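Local coordinates for SPbeta prophage-derived aminoglycoside N(3')-acetyltransferase-like protein YokD (Bacillus subtilis, PDB 2NYG) that binds coenzyme A as a homodimeric member of the antibiotic N-acetyltransferase family and may contribute to antibiotic resistance, at residues Glu96-Tyr101 against Gly200-Val205; Tyr189-Gln194 against Lys261-Asn266. All blocks are in the same frame, centred on the assembly; numbering follows the deposited sequence.

Interaction 1 (Glu96-Tyr101 against Gly200-Val205); sequences ESMPAY and GAPIIV
P202 lies against M98 and A100, and more of its surface is buried here than of any other residue in the two segments. The side chains of M98 and P202 cross obliquely: M98 SD sits 3.4 Å from P202 CG, with M98 CB and CG bordering the same ring carbon. M98 reaches it with CG anti to the backbone N (chi1 -173°). Another ring carbon, P202 CB, is 3.4 Å from A100 CA. A100 CB lies beside I204, 3.6 Å from I204 CG1. A single hydrogen bond accompanies this apolar patch, Y101 N to P202 O at 3.3 Å, nearly straight at the hydrogen (169°), although the donor stands well above the carbonyl plane. The arrangement lays an irregular loop, entered just after helix 93-96, across the short link 202-203 between strands 196-201 and 204-205, the two outer members of a three-stranded antiparallel sheet. Its middle strand, 208-217, supports both partners: R209 NE donates to M98 O, and P202 rests on R209 and W211. Further out, Y101 OH is hydrogen-bonded to S128 O, while S97 OG pairs with N46 ND2 of the second subunit, and the same N46 packs on M98 and P99.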
loop_
_atom_site.group_PDB
_atom_site.type_symbol
_atom_site.label_atom_id
_atom_site.label_comp_id
_atom_site.label_asym_id
_atom_site.label_seq_id
_atom_site.Cartn_x
_atom_site.Cartn_y
_atom_site.Cartn_z
ATOM N N GLU A 96 -3.620 10.792 -22.862
ATOM C CA GLU A 96 -3.774 12.214 -22.592
ATOM C C GLU A 96 -4.001 12.593 -21.119
ATOM O O GLU A 96 -3.489 13.602 -20.633
ATOM C CB GLU A 96 -4.942 12.720 -23.434
ATOM C CG GLU A 96 -4.983 14.195 -23.739
ATOM C CD GLU A 96 -6.274 14.544 -24.472
ATOM O OE1 GLU A 96 -6.652 13.770 -25.384
ATOM O OE2 GLU A 96 -6.912 15.575 -24.155
ATOM N N SER A 97 -4.752 11.764 -20.411
ATOM C CA SER A 97 -5.079 12.042 -19.033
ATOM C C SER A 97 -4.466 11.093 -18.020
ATOM O O SER A 97 -4.916 11.044 -16.878
ATOM C CB SER A 97 -6.594 12.026 -18.879
ATOM O OG SER A 97 -7.120 10.791 -19.331
ATOM N N MET A 98 -3.438 10.348 -18.404
ATOM C CA MET A 98 -2.840 9.421 -17.449
ATOM C C MET A 98 -1.909 10.137 -16.469
ATOM O O MET A 98 -0.925 10.760 -16.872
ATOM C CB MET A 98 -2.076 8.328 -18.190
ATOM C CG MET A 98 -1.554 7.235 -17.302
ATOM S SD MET A 98 -0.757 5.961 -18.272
ATOM C CE MET A 98 -2.152 5.157 -18.995
ATOM N N PRO A 99 -2.219 10.068 -15.161
ATOM C CA PRO A 99 -1.352 10.735 -14.185
ATOM C C PRO A 99 0.084 10.295 -14.385
ATOM O O PRO A 99 0.358 9.105 -14.522
ATOM C CB PRO A 99 -1.905 10.259 -12.847
ATOM C CG PRO A 99 -3.368 10.136 -13.128
ATOM C CD PRO A 99 -3.386 9.461 -14.496
ATOM N N ALA A 100 0.990 11.262 -14.421
ATOM C CA ALA A 100 2.392 10.960 -14.585
ATOM C C ALA A 100 2.913 10.140 -13.402
ATOM O O ALA A 100 2.346 10.158 -12.306
ATOM C CB ALA A 100 3.171 12.238 -14.710
ATOM N N TYR A 101 4.001 9.421 -13.640
ATOM C CA TYR A 101 4.628 8.596 -12.622
ATOM C C TYR A 101 5.356 9.437 -11.586
ATOM O O TYR A 101 6.081 10.357 -11.928
ATOM C CB TYR A 101 5.638 7.650 -13.267
ATOM C CG TYR A 101 6.534 6.955 -12.268
ATOM C CD1 TYR A 101 6.044 5.915 -11.487
ATOM C CD2 TYR A 101 7.857 7.374 -12.074
ATOM C CE1 TYR A 101 6.834 5.298 -10.531
ATOM C CE2 TYR A 101 8.667 6.771 -11.118
ATOM C CZ TYR A 101 8.146 5.725 -10.341
ATOM O OH TYR A 101 8.901 5.119 -9.364
ATOM N N GLY A 200 5.852 3.779 -24.159
ATOM C CA GLY A 200 5.523 5.143 -23.806
ATOM C C GLY A 200 4.965 5.226 -22.401
ATOM O O GLY A 200 4.337 4.278 -21.918
ATOM N N ALA A 201 5.189 6.356 -21.742
ATOM C CA ALA A 201 4.694 6.530 -20.390
ATOM C C ALA A 201 4.627 7.980 -19.948
ATOM O O ALA A 201 5.339 8.834 -20.465
ATOM C CB ALA A 201 5.564 5.742 -19.412
ATOM N N PRO A 202 3.739 8.272 -18.986
ATOM C CA PRO A 202 3.551 9.611 -18.427
ATOM C C PRO A 202 4.748 9.932 -17.535
ATOM O O PRO A 202 5.137 9.133 -16.692
ATOM C CB PRO A 202 2.266 9.463 -17.621
ATOM C CG PRO A 202 1.527 8.414 -18.368
ATOM C CD PRO A 202 2.603 7.408 -18.634
ATOM N N ILE A 203 5.350 11.093 -17.727
ATOM C CA ILE A 203 6.491 11.470 -16.910
ATOM C C ILE A 203 6.443 12.966 -16.660
ATOM O O ILE A 203 5.648 13.677 -17.266
ATOM C CB ILE A 203 7.797 11.139 -17.619
ATOM C CG1 ILE A 203 7.795 9.682 -18.050
ATOM C CG2 ILE A 203 8.959 11.373 -16.691
ATOM C CD1 ILE A 203 8.957 9.345 -18.940
ATOM N N ILE A 204 7.282 13.449 -15.756
ATOM C CA ILE A 204 7.315 14.871 -15.471
ATOM C C ILE A 204 8.680 15.417 -15.861
ATOM O O ILE A 204 9.708 14.998 -15.324
ATOM C CB ILE A 204 7.067 15.151 -13.983
ATOM C CG1 ILE A 204 5.743 14.527 -13.549
ATOM C CG2 ILE A 204 7.031 16.643 -13.741
ATOM C CD1 ILE A 204 5.485 14.642 -12.062
ATOM N N VAL A 205 8.686 16.337 -16.820
ATOM C CA VAL A 205 9.926 16.950 -17.272
ATOM C C VAL A 205 9.808 18.462 -17.173
ATOM O O VAL A 205 8.852 19.055 -17.672
ATOM C CB VAL A 205 10.254 16.586 -18.730
ATOM C CG1 VAL A 205 11.636 17.102 -19.073
ATOM C CG2 VAL A 205 10.180 15.085 -18.932
#

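Interaction 2 (Tyr189-Gln194 against Lys261-Asn266); sequences YRIPYQ and KWFINN
I191 meets F263 and I264 with its CG2 methyl, which is nearly equidistant from the two: I191 CG2 is 3.7 Å from I264 CG1 and 3.8 Å from F263 CB. These three residues account for most of the buried surface. I191 CG2 stands anti to the carbonyl carbon of its own residue, and from there the methyl reaches the helix. The terminal methyl also approaches, with I191 CD1 4.0 Å from F263 CB.

F263 offers mainly its CB to this loop. Its CA-CB bond points toward I191, but the ring leads off with CG anti to the carbonyl carbon (chi1 -77°) and packs on F224 of helix 224-234. I264, one residue on, presents CG1 from the flank of the helix, and its side chain slides past that of I191 in the opposite direction. The same I264 CG1 is 4.1 Å from P192 CD, where the P192 and I264 side chains cross at about a right angle on the more exposed margin.

The contact sets the loop between helix 183-187 and strand 196-201 against the last turns of the C-terminal helix 252-268. Around this point R220 touches I191 and F263 together, and D267 extends the helix surface beside I191. R190 turns its polar end elsewhere, to a salt bridge with E157 and a cation-pi contact with Y165.

No hydrogen bond joins the two segments. Their attachment is one of aliphatic carbons in van der Waals contact, one branched side chain set against two neighbouring residues of a helix, consistent with a contact that rests on apolar fit rather than directional bonds.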
loop_
_atom_site.group_PDB
_atom_site.type_symbol
_atom_site.label_atom_id
_atom_site.label_comp_id
_atom_site.label_asym_id
_atom_site.label_seq_id
_atom_site.Cartn_x
_atom_site.Cartn_y
_atom_site.Cartn_z
ATOM N N TYR A 189 19.997 -8.453 -21.785
ATOM C CA TYR A 189 20.692 -7.318 -22.399
ATOM C C TYR A 189 22.162 -7.681 -22.693
ATOM O O TYR A 189 22.959 -6.835 -23.113
ATOM C CB TYR A 189 20.661 -6.090 -21.486
ATOM C CG TYR A 189 19.289 -5.528 -21.166
ATOM C CD1 TYR A 189 18.479 -6.122 -20.195
ATOM C CD2 TYR A 189 18.826 -4.362 -21.783
ATOM C CE1 TYR A 189 17.253 -5.572 -19.840
ATOM C CE2 TYR A 189 17.596 -3.799 -21.432
ATOM C CZ TYR A 189 16.818 -4.414 -20.455
ATOM O OH TYR A 189 15.613 -3.873 -20.069
ATOM N N ARG A 190 22.509 -8.946 -22.476
ATOM C CA ARG A 190 23.866 -9.428 -22.699
ATOM C C ARG A 190 23.908 -10.583 -23.705
ATOM O O ARG A 190 24.894 -11.318 -23.766
ATOM C CB ARG A 190 24.460 -9.864 -21.354
ATOM C CG ARG A 190 24.420 -8.749 -20.320
ATOM C CD ARG A 190 24.886 -9.144 -18.924
ATOM N NE ARG A 190 25.146 -7.947 -18.123
ATOM C CZ ARG A 190 25.517 -7.938 -16.846
ATOM N NH1 ARG A 190 25.675 -9.075 -16.184
ATOM N NH2 ARG A 190 25.745 -6.784 -16.236
ATOM N N ILE A 191 22.845 -10.728 -24.498
ATOM C CA ILE A 191 22.752 -11.798 -25.492
ATOM C C ILE A 191 22.496 -11.298 -26.916
ATOM O O ILE A 191 22.009 -10.187 -27.109
ATOM C CB ILE A 191 21.652 -12.813 -25.123
ATOM C CG1 ILE A 191 20.278 -12.145 -25.134
ATOM C CG2 ILE A 191 21.974 -13.432 -23.774
ATOM C CD1 ILE A 191 19.123 -13.118 -25.287
ATOM N N PRO A 192 22.826 -12.116 -27.930
ATOM C CA PRO A 192 22.656 -11.792 -29.356
ATOM C C PRO A 192 21.234 -11.436 -29.777
ATOM O O PRO A 192 21.008 -10.514 -30.566
ATOM C CB PRO A 192 23.164 -13.048 -30.057
ATOM C CG PRO A 192 24.213 -13.534 -29.111
ATOM C CD PRO A 192 23.538 -13.395 -27.775
ATOM N N TYR A 193 20.275 -12.180 -29.251
ATOM C CA TYR A 193 18.890 -11.939 -29.563
ATOM C C TYR A 193 18.391 -10.667 -28.895
ATOM O O TYR A 193 18.716 -10.400 -27.745
ATOM C CB TYR A 193 18.058 -13.117 -29.101
ATOM C CG TYR A 193 16.590 -12.863 -29.222
ATOM C CD1 TYR A 193 15.998 -12.692 -30.468
ATOM C CD2 TYR A 193 15.791 -12.750 -28.087
ATOM C CE1 TYR A 193 14.645 -12.410 -30.591
ATOM C CE2 TYR A 193 14.440 -12.473 -28.191
ATOM C CZ TYR A 193 13.866 -12.299 -29.448
ATOM O OH TYR A 193 12.525 -11.995 -29.572
ATOM N N GLN A 194 17.601 -9.885 -29.622
ATOM C CA GLN A 194 17.038 -8.640 -29.093
ATOM C C GLN A 194 15.902 -8.068 -29.904
ATOM O O GLN A 194 16.129 -7.536 -30.975
ATOM C CB GLN A 194 18.099 -7.552 -28.995
ATOM C CG GLN A 194 18.849 -7.518 -27.698
ATOM C CD GLN A 194 19.660 -6.252 -27.529
ATOM O OE1 GLN A 194 20.266 -6.044 -26.486
ATOM N NE2 GLN A 194 19.677 -5.405 -28.552
ATOM N N LYS A 261 24.130 -17.531 -20.449
ATOM C CA LYS A 261 24.544 -18.730 -21.159
ATOM C C LYS A 261 23.392 -19.604 -21.642
ATOM O O LYS A 261 23.367 -20.012 -22.807
ATOM C CB LYS A 261 25.514 -19.525 -20.294
ATOM C CG LYS A 261 26.801 -18.763 -20.096
ATOM C CD LYS A 261 27.804 -19.486 -19.243
ATOM C CE LYS A 261 29.109 -18.719 -19.246
ATOM N NZ LYS A 261 30.200 -19.459 -18.571
ATOM N N TRP A 262 22.438 -19.885 -20.766
ATOM C CA TRP A 262 21.278 -20.678 -21.148
ATOM C C TRP A 262 20.645 -20.008 -22.377
ATOM O O TRP A 262 20.329 -20.673 -23.355
ATOM C CB TRP A 262 20.273 -20.732 -20.000
ATOM C CG TRP A 262 19.132 -21.667 -20.229
ATOM C CD1 TRP A 262 19.006 -22.932 -19.744
ATOM C CD2 TRP A 262 17.939 -21.402 -20.977
ATOM N NE1 TRP A 262 17.802 -23.476 -20.134
ATOM C CE2 TRP A 262 17.128 -22.559 -20.895
ATOM C CE3 TRP A 262 17.475 -20.301 -21.707
ATOM C CZ2 TRP A 262 15.878 -22.645 -21.515
ATOM C CZ3 TRP A 262 16.236 -20.381 -22.321
ATOM C CH2 TRP A 262 15.450 -21.547 -22.222
ATOM N N PHE A 263 20.461 -18.693 -22.321
ATOM C CA PHE A 263 19.888 -17.951 -23.441
ATOM C C PHE A 263 20.761 -18.030 -24.699
ATOM O O PHE A 263 20.266 -18.346 -25.778
ATOM C CB PHE A 263 19.706 -16.461 -23.087
ATOM C CG PHE A 263 18.519 -16.166 -22.210
ATOM C CD1 PHE A 263 17.271 -16.683 -22.512
ATOM C CD2 PHE A 263 18.645 -15.335 -21.101
ATOM C CE1 PHE A 263 16.165 -16.380 -21.729
ATOM C CE2 PHE A 263 17.544 -15.028 -20.312
ATOM C CZ PHE A 263 16.303 -15.551 -20.627
ATOM N N ILE A 264 22.049 -17.729 -24.555
ATOM C CA ILE A 264 22.972 -17.737 -25.680
ATOM C C ILE A 264 23.024 -19.071 -26.418
ATOM O O ILE A 264 22.930 -19.119 -27.654
ATOM C CB ILE A 264 24.417 -17.383 -25.229
ATOM C CG1 ILE A 264 24.480 -15.938 -24.747
ATOM C CG2 ILE A 264 25.390 -17.572 -26.385
ATOM C CD1 ILE A 264 25.860 -15.502 -24.279
ATOM N N ASN A 265 23.178 -20.150 -25.662
ATOM C CA ASN A 265 23.270 -21.473 -26.259
ATOM C C ASN A 265 21.936 -22.086 -26.629
ATOM O O ASN A 265 21.879 -23.135 -27.263
ATOM C CB ASN A 265 24.010 -22.413 -25.303
ATOM C CG ASN A 265 25.504 -22.101 -25.202
ATOM O OD1 ASN A 265 26.178 -21.921 -26.215
ATOM N ND2 ASN A 265 26.022 -22.031 -23.978
ATOM N N ASN A 266 20.846 -21.442 -26.255
ATOM C CA ASN A 266 19.568 -22.028 -26.593
ATOM C C ASN A 266 18.933 -21.362 -27.791
ATOM O O ASN A 266 18.034 -21.938 -28.380
ATOM C CB ASN A 266 18.634 -21.933 -25.428
ATOM C CG ASN A 266 18.153 -23.287 -24.932
ATOM O OD1 ASN A 266 18.905 -24.071 -24.357
ATOM N ND2 ASN A 266 16.881 -23.554 -25.142
#

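The segments alternate along the chain: 96-101, 189-194, 200-205, then 261-266, so each interaction ties a residue range lying between the two ranges of the other to a distant part of the sequence. Their centres are 33 Å apart and their nearest atoms about 13 Å, with no touch between them. Strand 196-201 bridges the gap: the loop of interaction 2 leads into it, and interaction 1 takes in its far end. The two ends of one outer strand are thus tied to different surroundings, a loop beside the dimer partner in interaction 1 and the C-terminal helix in interaction 2. Both contacts lie away from the coenzyme A site.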